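Local atomic coordinates of peptidoglycan recognition protein-LC isoform LCx (Drosophila melanogaster, PDB entry 2F2L), a protein that binds the peptidoglycan fragment tracheal cytotoxin through its ectodomain, pairing with isoform LCa to form a heterodimeric pattern-recognition receptor of the immune system. Residues 8-12 with 48-53; 24-30 with 132-138; 105-110 with 150-156. All coordinates share one frame. Numbering follows the deposited sequence.

Contact 1: 8-12 with 48-53; sequences EWGGR and VNVVQS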
# COMPACT_ATOMS: atom_id res chain seq x y z
N GLU B 8 -4.30 -16.21 17.18
CA GLU B 8 -4.01 -15.31 18.29
C GLU B 8 -3.96 -13.84 17.86
O GLU B 8 -4.25 -12.97 18.68
CB GLU B 8 -2.74 -15.74 19.03
CG GLU B 8 -2.97 -16.99 19.88
CD GLU B 8 -1.69 -17.70 20.30
OE1 GLU B 8 -1.80 -18.70 21.04
OE2 GLU B 8 -0.59 -17.29 19.89
N TRP B 9 -3.60 -13.56 16.60
CA TRP B 9 -3.72 -12.19 16.09
C TRP B 9 -5.03 -11.94 15.33
O TRP B 9 -5.23 -10.88 14.72
CB TRP B 9 -2.48 -11.73 15.29
CG TRP B 9 -1.98 -12.57 14.17
CD1 TRP B 9 -0.91 -13.42 14.22
CD2 TRP B 9 -2.41 -12.55 12.80
NE1 TRP B 9 -0.68 -13.97 12.98
CE2 TRP B 9 -1.60 -13.46 12.10
CE3 TRP B 9 -3.44 -11.89 12.12
CZ2 TRP B 9 -1.77 -13.70 10.74
CZ3 TRP B 9 -3.60 -12.13 10.77
CH2 TRP B 9 -2.79 -13.03 10.09
N GLY B 10 -5.95 -12.89 15.40
CA GLY B 10 -7.28 -12.70 14.82
C GLY B 10 -7.38 -12.92 13.33
O GLY B 10 -8.32 -12.45 12.70
N GLY B 11 -6.43 -13.65 12.75
CA GLY B 11 -6.40 -13.88 11.31
C GLY B 11 -7.23 -15.08 10.85
O GLY B 11 -7.67 -15.89 11.66
N ARG B 12 -7.42 -15.17 9.54
CA ARG B 12 -8.16 -16.28 8.92
C ARG B 12 -7.28 -17.46 8.63
O ARG B 12 -6.08 -17.30 8.41
CB ARG B 12 -8.69 -15.84 7.58
CG ARG B 12 -9.69 -14.74 7.62
CD ARG B 12 -10.18 -14.50 6.21
NE ARG B 12 -9.62 -13.28 5.68
CZ ARG B 12 -9.67 -12.91 4.40
NH1 ARG B 12 -10.21 -13.69 3.47
NH2 ARG B 12 -9.14 -11.75 4.07
N VAL B 48 -1.29 -6.63 10.44
CA VAL B 48 -1.13 -7.95 9.86
C VAL B 48 -2.44 -8.45 9.25
O VAL B 48 -2.44 -9.12 8.22
CB VAL B 48 -0.60 -8.97 10.88
CG1 VAL B 48 -0.51 -10.35 10.26
CG2 VAL B 48 0.78 -8.53 11.41
N ASN B 49 -3.56 -8.11 9.90
CA ASN B 49 -4.87 -8.36 9.31
C ASN B 49 -5.06 -7.70 7.94
O ASN B 49 -5.57 -8.32 7.02
CB ASN B 49 -5.99 -7.97 10.27
CG ASN B 49 -6.25 -9.05 11.32
OD1 ASN B 49 -6.00 -8.86 12.52
ND2 ASN B 49 -6.70 -10.20 10.86
N VAL B 50 -4.65 -6.44 7.82
CA VAL B 50 -4.75 -5.72 6.55
C VAL B 50 -3.86 -6.39 5.50
O VAL B 50 -4.28 -6.58 4.37
CB VAL B 50 -4.42 -4.22 6.69
CG1 VAL B 50 -4.47 -3.53 5.34
CG2 VAL B 50 -5.41 -3.54 7.63
N VAL B 51 -2.63 -6.75 5.88
CA VAL B 51 -1.75 -7.50 4.99
C VAL B 51 -2.40 -8.80 4.52
O VAL B 51 -2.34 -9.12 3.33
CB VAL B 51 -0.36 -7.80 5.63
CG1 VAL B 51 0.47 -8.79 4.76
CG2 VAL B 51 0.44 -6.49 5.83
N GLN B 52 -3.04 -9.54 5.44
CA GLN B 52 -3.69 -10.81 5.06
C GLN B 52 -4.81 -10.60 4.04
O GLN B 52 -4.94 -11.36 3.07
CB GLN B 52 -4.22 -11.57 6.29
CG GLN B 52 -4.88 -12.91 5.89
CD GLN B 52 -5.26 -13.77 7.06
OE1 GLN B 52 -5.93 -13.31 7.99
NE2 GLN B 52 -4.89 -15.05 6.99
N SER B 53 -5.60 -9.56 4.25
CA SER B 53 -6.66 -9.18 3.32
C SER B 53 -6.11 -8.80 1.94
O SER B 53 -6.63 -9.20 0.90
CB SER B 53 -7.45 -8.01 3.90
OG SER B 53 -8.56 -7.76 3.07
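Val48 CG1 lies 3.4 Å from the centroid of the Trp9 six-membered ring, 8° off the ring normal, a CH-pi contact on the indole face. One residue on, the Asn49 side chain sits beside that ring's edge, where the backbones converge, the CA atoms of Asn49 and Gly11 being 6.1 Å apart. Val50 and Val51 are out of reach of 8-12; Val51 touches the bound cytotoxin and Leu9 of the LCa chain. Gln52 reaches across, its amide paired with the backbone of Arg12: Arg12 N donates to Gln52 OE1 (2.8 Å, 166°) and Gln52 NE2 donates to Arg12 O (2.9 Å, 153°). An ideal CB on Gly11 would clash with Trp9 CZ3 (2.4 Å) and crowd Gln52 OE1 (3.1 Å), so glycine lets indole and amide both come close. Arg12 NH2 passes 3.6 Å from Ser53 CA before its salt bridge with Asp57. The loop after strand 3-4 is laid against helix 41-58, while Trp9 NE1 hydrogen-bonds Glu78 O on strand 76-78.

Contact 2: 24-30 with 132-138; sequences PINRVVI and TTNYRLY. With SO4 (sulfate ion), chain F.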
# COMPACT_ATOMS: atom_id res chain seq x y z
N PRO B 24 15.30 -29.73 6.30
CA PRO B 24 15.47 -28.32 6.70
C PRO B 24 15.58 -27.38 5.51
O PRO B 24 15.97 -27.80 4.43
CB PRO B 24 16.79 -28.33 7.47
CG PRO B 24 17.55 -29.49 6.89
CD PRO B 24 16.54 -30.51 6.47
N ILE B 25 15.23 -26.12 5.71
CA ILE B 25 15.27 -25.11 4.66
C ILE B 25 16.56 -24.33 4.80
O ILE B 25 16.95 -23.99 5.92
CB ILE B 25 14.05 -24.16 4.79
CG1 ILE B 25 12.76 -24.89 4.42
CG2 ILE B 25 14.20 -22.89 3.95
CD1 ILE B 25 11.57 -24.37 5.16
N ASN B 26 17.24 -24.04 3.70
CA ASN B 26 18.48 -23.28 3.82
C ASN B 26 18.51 -21.95 3.09
O ASN B 26 19.59 -21.44 2.76
CB ASN B 26 19.69 -24.16 3.49
CG ASN B 26 20.09 -24.10 2.07
OD1 ASN B 26 19.27 -24.34 1.17
ND2 ASN B 26 21.36 -23.77 1.84
N ARG B 27 17.33 -21.36 2.90
CA ARG B 27 17.20 -20.01 2.34
C ARG B 27 16.20 -19.21 3.17
O ARG B 27 15.12 -19.71 3.48
CB ARG B 27 16.73 -20.09 0.89
CG ARG B 27 16.57 -18.77 0.17
CD ARG B 27 15.98 -18.95 -1.25
NE ARG B 27 16.70 -19.97 -2.02
CZ ARG B 27 16.14 -20.85 -2.86
NH1 ARG B 27 14.82 -20.92 -3.04
NH2 ARG B 27 16.92 -21.70 -3.52
N VAL B 28 16.58 -17.99 3.55
CA VAL B 28 15.70 -17.03 4.21
C VAL B 28 15.68 -15.75 3.38
O VAL B 28 16.74 -15.28 2.95
CB VAL B 28 16.16 -16.69 5.65
CG1 VAL B 28 15.35 -15.51 6.23
CG2 VAL B 28 16.05 -17.89 6.55
N VAL B 29 14.49 -15.18 3.19
CA VAL B 29 14.32 -13.95 2.42
C VAL B 29 13.65 -12.89 3.29
O VAL B 29 12.53 -13.08 3.77
CB VAL B 29 13.49 -14.20 1.14
CG1 VAL B 29 13.36 -12.91 0.34
CG2 VAL B 29 14.15 -15.28 0.29
N ILE B 30 14.36 -11.80 3.52
CA ILE B 30 13.85 -10.70 4.33
C ILE B 30 13.17 -9.62 3.47
O ILE B 30 13.78 -9.07 2.54
CB ILE B 30 14.98 -10.04 5.16
CG1 ILE B 30 15.63 -11.07 6.11
CG2 ILE B 30 14.49 -8.78 5.89
CD1 ILE B 30 14.70 -11.87 6.97
N THR B 132 18.62 -24.98 8.06
CA THR B 132 19.96 -25.52 8.15
C THR B 132 20.82 -24.62 9.04
O THR B 132 20.55 -23.42 9.19
CB THR B 132 20.63 -25.58 6.78
OG1 THR B 132 20.57 -24.28 6.18
CG2 THR B 132 19.95 -26.60 5.88
N THR B 133 21.87 -25.23 9.60
CA THR B 133 22.87 -24.53 10.40
C THR B 133 23.59 -23.46 9.56
O THR B 133 23.94 -22.40 10.09
CB THR B 133 23.90 -25.55 10.97
OG1 THR B 133 23.24 -26.42 11.91
CG2 THR B 133 25.05 -24.85 11.66
N ASN B 134 23.78 -23.72 8.27
CA ASN B 134 24.44 -22.75 7.38
C ASN B 134 23.50 -22.10 6.34
O ASN B 134 23.88 -21.89 5.17
CB ASN B 134 25.65 -23.40 6.69
CG ASN B 134 25.28 -24.67 5.92
OD1 ASN B 134 24.16 -25.20 6.05
ND2 ASN B 134 26.22 -25.18 5.14
N TYR B 135 22.28 -21.75 6.76
CA TYR B 135 21.29 -21.16 5.86
C TYR B 135 21.80 -19.85 5.28
O TYR B 135 22.54 -19.11 5.94
CB TYR B 135 19.95 -20.93 6.57
CG TYR B 135 19.99 -19.84 7.61
CD1 TYR B 135 19.79 -18.49 7.25
CD2 TYR B 135 20.21 -20.13 8.95
CE1 TYR B 135 19.83 -17.47 8.21
CE2 TYR B 135 20.25 -19.12 9.92
CZ TYR B 135 20.06 -17.79 9.53
OH TYR B 135 20.10 -16.79 10.48
N ARG B 136 21.43 -19.60 4.03
CA ARG B 136 21.77 -18.35 3.35
C ARG B 136 20.61 -17.35 3.50
O ARG B 136 19.44 -17.71 3.33
CB ARG B 136 22.08 -18.62 1.87
CG ARG B 136 23.33 -19.48 1.68
CD ARG B 136 23.83 -19.46 0.24
NE ARG B 136 24.69 -20.60 -0.08
CZ ARG B 136 25.47 -20.69 -1.16
NH1 ARG B 136 25.52 -19.70 -2.04
NH2 ARG B 136 26.21 -21.78 -1.36
N LEU B 137 20.95 -16.11 3.87
CA LEU B 137 19.95 -15.06 4.07
C LEU B 137 20.08 -14.02 2.97
O LEU B 137 21.20 -13.61 2.64
CB LEU B 137 20.10 -14.42 5.45
CG LEU B 137 19.03 -13.37 5.77
CD1 LEU B 137 18.59 -13.46 7.20
CD2 LEU B 137 19.55 -11.97 5.45
N TYR B 138 18.93 -13.60 2.42
CA TYR B 138 18.87 -12.61 1.35
C TYR B 138 17.85 -11.51 1.65
O TYR B 138 16.86 -11.73 2.34
CB TYR B 138 18.47 -13.25 0.02
CG TYR B 138 19.31 -14.43 -0.39
CD1 TYR B 138 20.49 -14.25 -1.12
CD2 TYR B 138 18.93 -15.73 -0.07
CE1 TYR B 138 21.26 -15.33 -1.50
CE2 TYR B 138 19.69 -16.81 -0.44
CZ TYR B 138 20.86 -16.61 -1.14
OH TYR B 138 21.61 -17.71 -1.51
S SO4 F . 16.12 -22.64 -6.94
O1 SO4 F . 15.36 -22.04 -8.04
O2 SO4 F . 16.83 -23.83 -7.41
O3 SO4 F . 15.20 -23.03 -5.87
O4 SO4 F . 17.09 -21.67 -6.45
O HOH W 1 24.34 -22.95 2.57
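Strands 25-30 and 135-138 run parallel, 14° apart with axes 4.4 Å from each other, joined by four hydrogen bonds of 2.8 to 2.9 Å, among them Val28 N to Arg136 O (2.9 Å) and Tyr138 N to Val28 O (2.8 Å). Arg27 starts out extended (t, t), and the m turn of Tyr138 at chi1 brings its ring edge close, with CE2 3.7 Å from Arg27 CG; beyond, Arg27 NH2 donates to O3 of a sulfate (3.2 Å), probably from the crystallisation liquor. On the other face Val28, in t, presents CG2 to Tyr135 CD1 (3.9 Å) and CG1 to Leu137 CD1 (4.0 Å). Leu137, with chi2 at 141° between wells, also meets Ile30 CG1 through CD1 (4.0 Å). Tyr135 adopts p, its ring stacked with that of His162. Helix 112-127 covers the Val28 and Leu137 face through Leu122, and it links strand 97-101 to 135-139 across the intervening strand 25-32: a beta-alpha-beta crossover in the mixed sheet of the amidase-like PGRP fold.

Contact 3: 105-110 with 150-156; sequences FTTRKP and GEELYKI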
# COMPACT_ATOMS: atom_id res chain seq x y z
N PHE B 105 11.08 0.55 5.54
CA PHE B 105 12.46 0.82 6.02
C PHE B 105 13.38 1.35 4.94
O PHE B 105 14.58 1.04 4.90
CB PHE B 105 12.99 -0.42 6.75
CG PHE B 105 12.09 -0.85 7.82
CD1 PHE B 105 12.03 -0.12 9.00
CD2 PHE B 105 11.16 -1.85 7.60
CE1 PHE B 105 11.12 -0.44 9.98
CE2 PHE B 105 10.26 -2.18 8.58
CZ PHE B 105 10.23 -1.49 9.77
N THR B 106 12.81 2.21 4.10
CA THR B 106 13.54 2.84 3.02
C THR B 106 14.49 3.92 3.54
O THR B 106 15.60 4.03 3.06
CB THR B 106 12.59 3.47 2.00
OG1 THR B 106 11.69 4.34 2.68
CG2 THR B 106 11.79 2.40 1.27
N THR B 107 14.05 4.74 4.49
CA THR B 107 14.97 5.74 5.05
C THR B 107 15.06 5.71 6.58
O THR B 107 15.79 6.52 7.16
CB THR B 107 14.57 7.16 4.63
OG1 THR B 107 13.28 7.44 5.17
CG2 THR B 107 14.57 7.33 3.10
N ARG B 108 14.34 4.80 7.21
CA ARG B 108 14.27 4.66 8.65
C ARG B 108 14.68 3.23 9.01
O ARG B 108 14.29 2.30 8.33
CB ARG B 108 12.83 4.93 9.09
CG ARG B 108 12.55 4.89 10.57
CD ARG B 108 11.14 5.47 10.86
NE ARG B 108 10.67 5.14 12.20
CZ ARG B 108 9.52 5.54 12.73
NH1 ARG B 108 8.69 6.31 12.02
NH2 ARG B 108 9.20 5.18 13.96
N LYS B 109 15.48 3.06 10.06
CA LYS B 109 15.93 1.74 10.48
C LYS B 109 14.83 1.02 11.23
O LYS B 109 14.03 1.65 11.90
CB LYS B 109 17.13 1.82 11.42
CG LYS B 109 18.31 2.57 10.89
CD LYS B 109 19.47 2.39 11.83
CE LYS B 109 20.45 3.49 11.71
NZ LYS B 109 21.14 3.38 10.43
N PRO B 110 14.82 -0.30 11.17
CA PRO B 110 13.93 -1.04 12.07
C PRO B 110 14.39 -0.83 13.51
O PRO B 110 15.56 -0.55 13.77
CB PRO B 110 14.12 -2.49 11.64
CG PRO B 110 15.49 -2.51 11.06
CD PRO B 110 15.62 -1.22 10.34
N GLY B 150 13.75 -2.46 2.00
CA GLY B 150 14.05 -1.07 2.33
C GLY B 150 15.54 -0.90 2.52
O GLY B 150 16.18 -1.69 3.20
N GLU B 151 16.09 0.17 1.96
CA GLU B 151 17.52 0.43 1.98
C GLU B 151 18.16 0.29 3.38
O GLU B 151 19.22 -0.34 3.52
CB GLU B 151 17.78 1.82 1.40
CG GLU B 151 19.25 2.22 1.30
CD GLU B 151 20.03 1.37 0.31
OE1 GLU B 151 19.42 0.80 -0.61
OE2 GLU B 151 21.27 1.29 0.45
N GLU B 152 17.53 0.89 4.40
CA GLU B 152 18.10 0.91 5.76
C GLU B 152 18.07 -0.47 6.39
O GLU B 152 18.98 -0.83 7.12
CB GLU B 152 17.41 1.93 6.68
CG GLU B 152 17.69 3.38 6.32
CD GLU B 152 19.19 3.70 6.28
OE1 GLU B 152 19.92 3.37 7.23
OE2 GLU B 152 19.65 4.30 5.27
N LEU B 153 17.01 -1.23 6.12
CA LEU B 153 16.95 -2.60 6.61
C LEU B 153 17.94 -3.49 5.84
O LEU B 153 18.65 -4.31 6.42
CB LEU B 153 15.53 -3.15 6.54
CG LEU B 153 15.32 -4.61 6.93
CD1 LEU B 153 16.06 -4.98 8.18
CD2 LEU B 153 13.82 -4.87 7.08
N TYR B 154 18.01 -3.30 4.53
CA TYR B 154 18.95 -4.06 3.71
C TYR B 154 20.39 -3.82 4.12
O TYR B 154 21.18 -4.77 4.20
CB TYR B 154 18.79 -3.74 2.23
CG TYR B 154 19.61 -4.62 1.32
CD1 TYR B 154 19.35 -5.97 1.23
CD2 TYR B 154 20.63 -4.10 0.54
CE1 TYR B 154 20.09 -6.79 0.38
CE2 TYR B 154 21.36 -4.90 -0.32
CZ TYR B 154 21.09 -6.24 -0.39
OH TYR B 154 21.81 -7.04 -1.23
N LYS B 155 20.76 -2.57 4.37
CA LYS B 155 22.12 -2.28 4.81
C LYS B 155 22.46 -3.01 6.12
O LYS B 155 23.60 -3.44 6.31
CB LYS B 155 22.36 -0.77 4.95
CG LYS B 155 22.53 -0.05 3.64
CD LYS B 155 23.12 1.35 3.82
CE LYS B 155 22.11 2.37 4.27
NZ LYS B 155 22.68 3.75 4.28
N ILE B 156 21.47 -3.18 6.99
CA ILE B 156 21.68 -3.89 8.25
C ILE B 156 21.89 -5.40 8.02
O ILE B 156 22.87 -5.97 8.50
CB ILE B 156 20.52 -3.62 9.25
CG1 ILE B 156 20.59 -2.15 9.73
CG2 ILE B 156 20.59 -4.55 10.45
CD1 ILE B 156 19.39 -1.70 10.52
O HOH W 2 20.69 1.05 8.08
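In this part of the amidase-like PGRP fold a loop packs against a helix N-terminus: Gly150 is the N-cap of helix 151-157, and the segment 105-110 lies along one side of it. One projection is a backbone carbonyl. Phe105 O enters the hollow at the start of the helix, 3.2 Å from Gly150 C, and accepts a hydrogen bond from Glu152 N (3.0 Å, 137°). Absence of a side chain at Gly150 makes this approach possible: an ideal CB would fall 2.4 Å from Phe105 C and 2.9 Å from Thr106 N, and the CA atoms of Thr106 and Gly150 are only 4.0 Å apart. In the reverse sense Glu152, folded by m, m torsions, fills the concave side of the loop, with CG 3.5 Å from Thr107 C and CB 3.5 Å from Arg108 O. Further along, the Pro110 ring settles against two residues one turn apart, its CG 3.8 Å from Leu153 CD1 and its CD 3.8 Å from Ile156 CD1. Leu153 also meets Phe105, CB to CB at 3.7 Å. Phe101 of strand 97-101 touches Pro110 and Leu153, and Leu115 of helix 112-127 touches Pro110 and Ile156. The Thr106 side chain lies about 4 Å from the bound cytotoxin. At the outer rim Lys109 NZ makes a long, weak salt bridge to Glu152 OE1 (3.4 Å), and Lys155 NZ a weak one to Glu152 OE2 (3.2 Å), completing a network. A water donates to both Glu152 OE1 (2.6 Å) and Glu152 O (2.7 Å).

Contact 2 is the most buried, with 7 of 12 touching residues buried, against 3 of 8 in contact 1 and 4 of 11 in contact 3. No two contacts share a helix or strand. Contact 2 is a backbone ladder, Val28 and Leu137 packed on one face and Arg27 beside Tyr138 on the other; contacts 1 and 3 set a loop against a helix, linked to the loop backbone by a side-chain amide and a main-chain NH respectively. Only contact 3 has a salt bridge between its segments. Contacts 2 and 3, chain neighbours through 135-139 and 151-157, touch at Ile30 CG2 and Leu153 CD2 (4.1 Å); contact 1 lies on the opposite side of the chain's centre from contact 2.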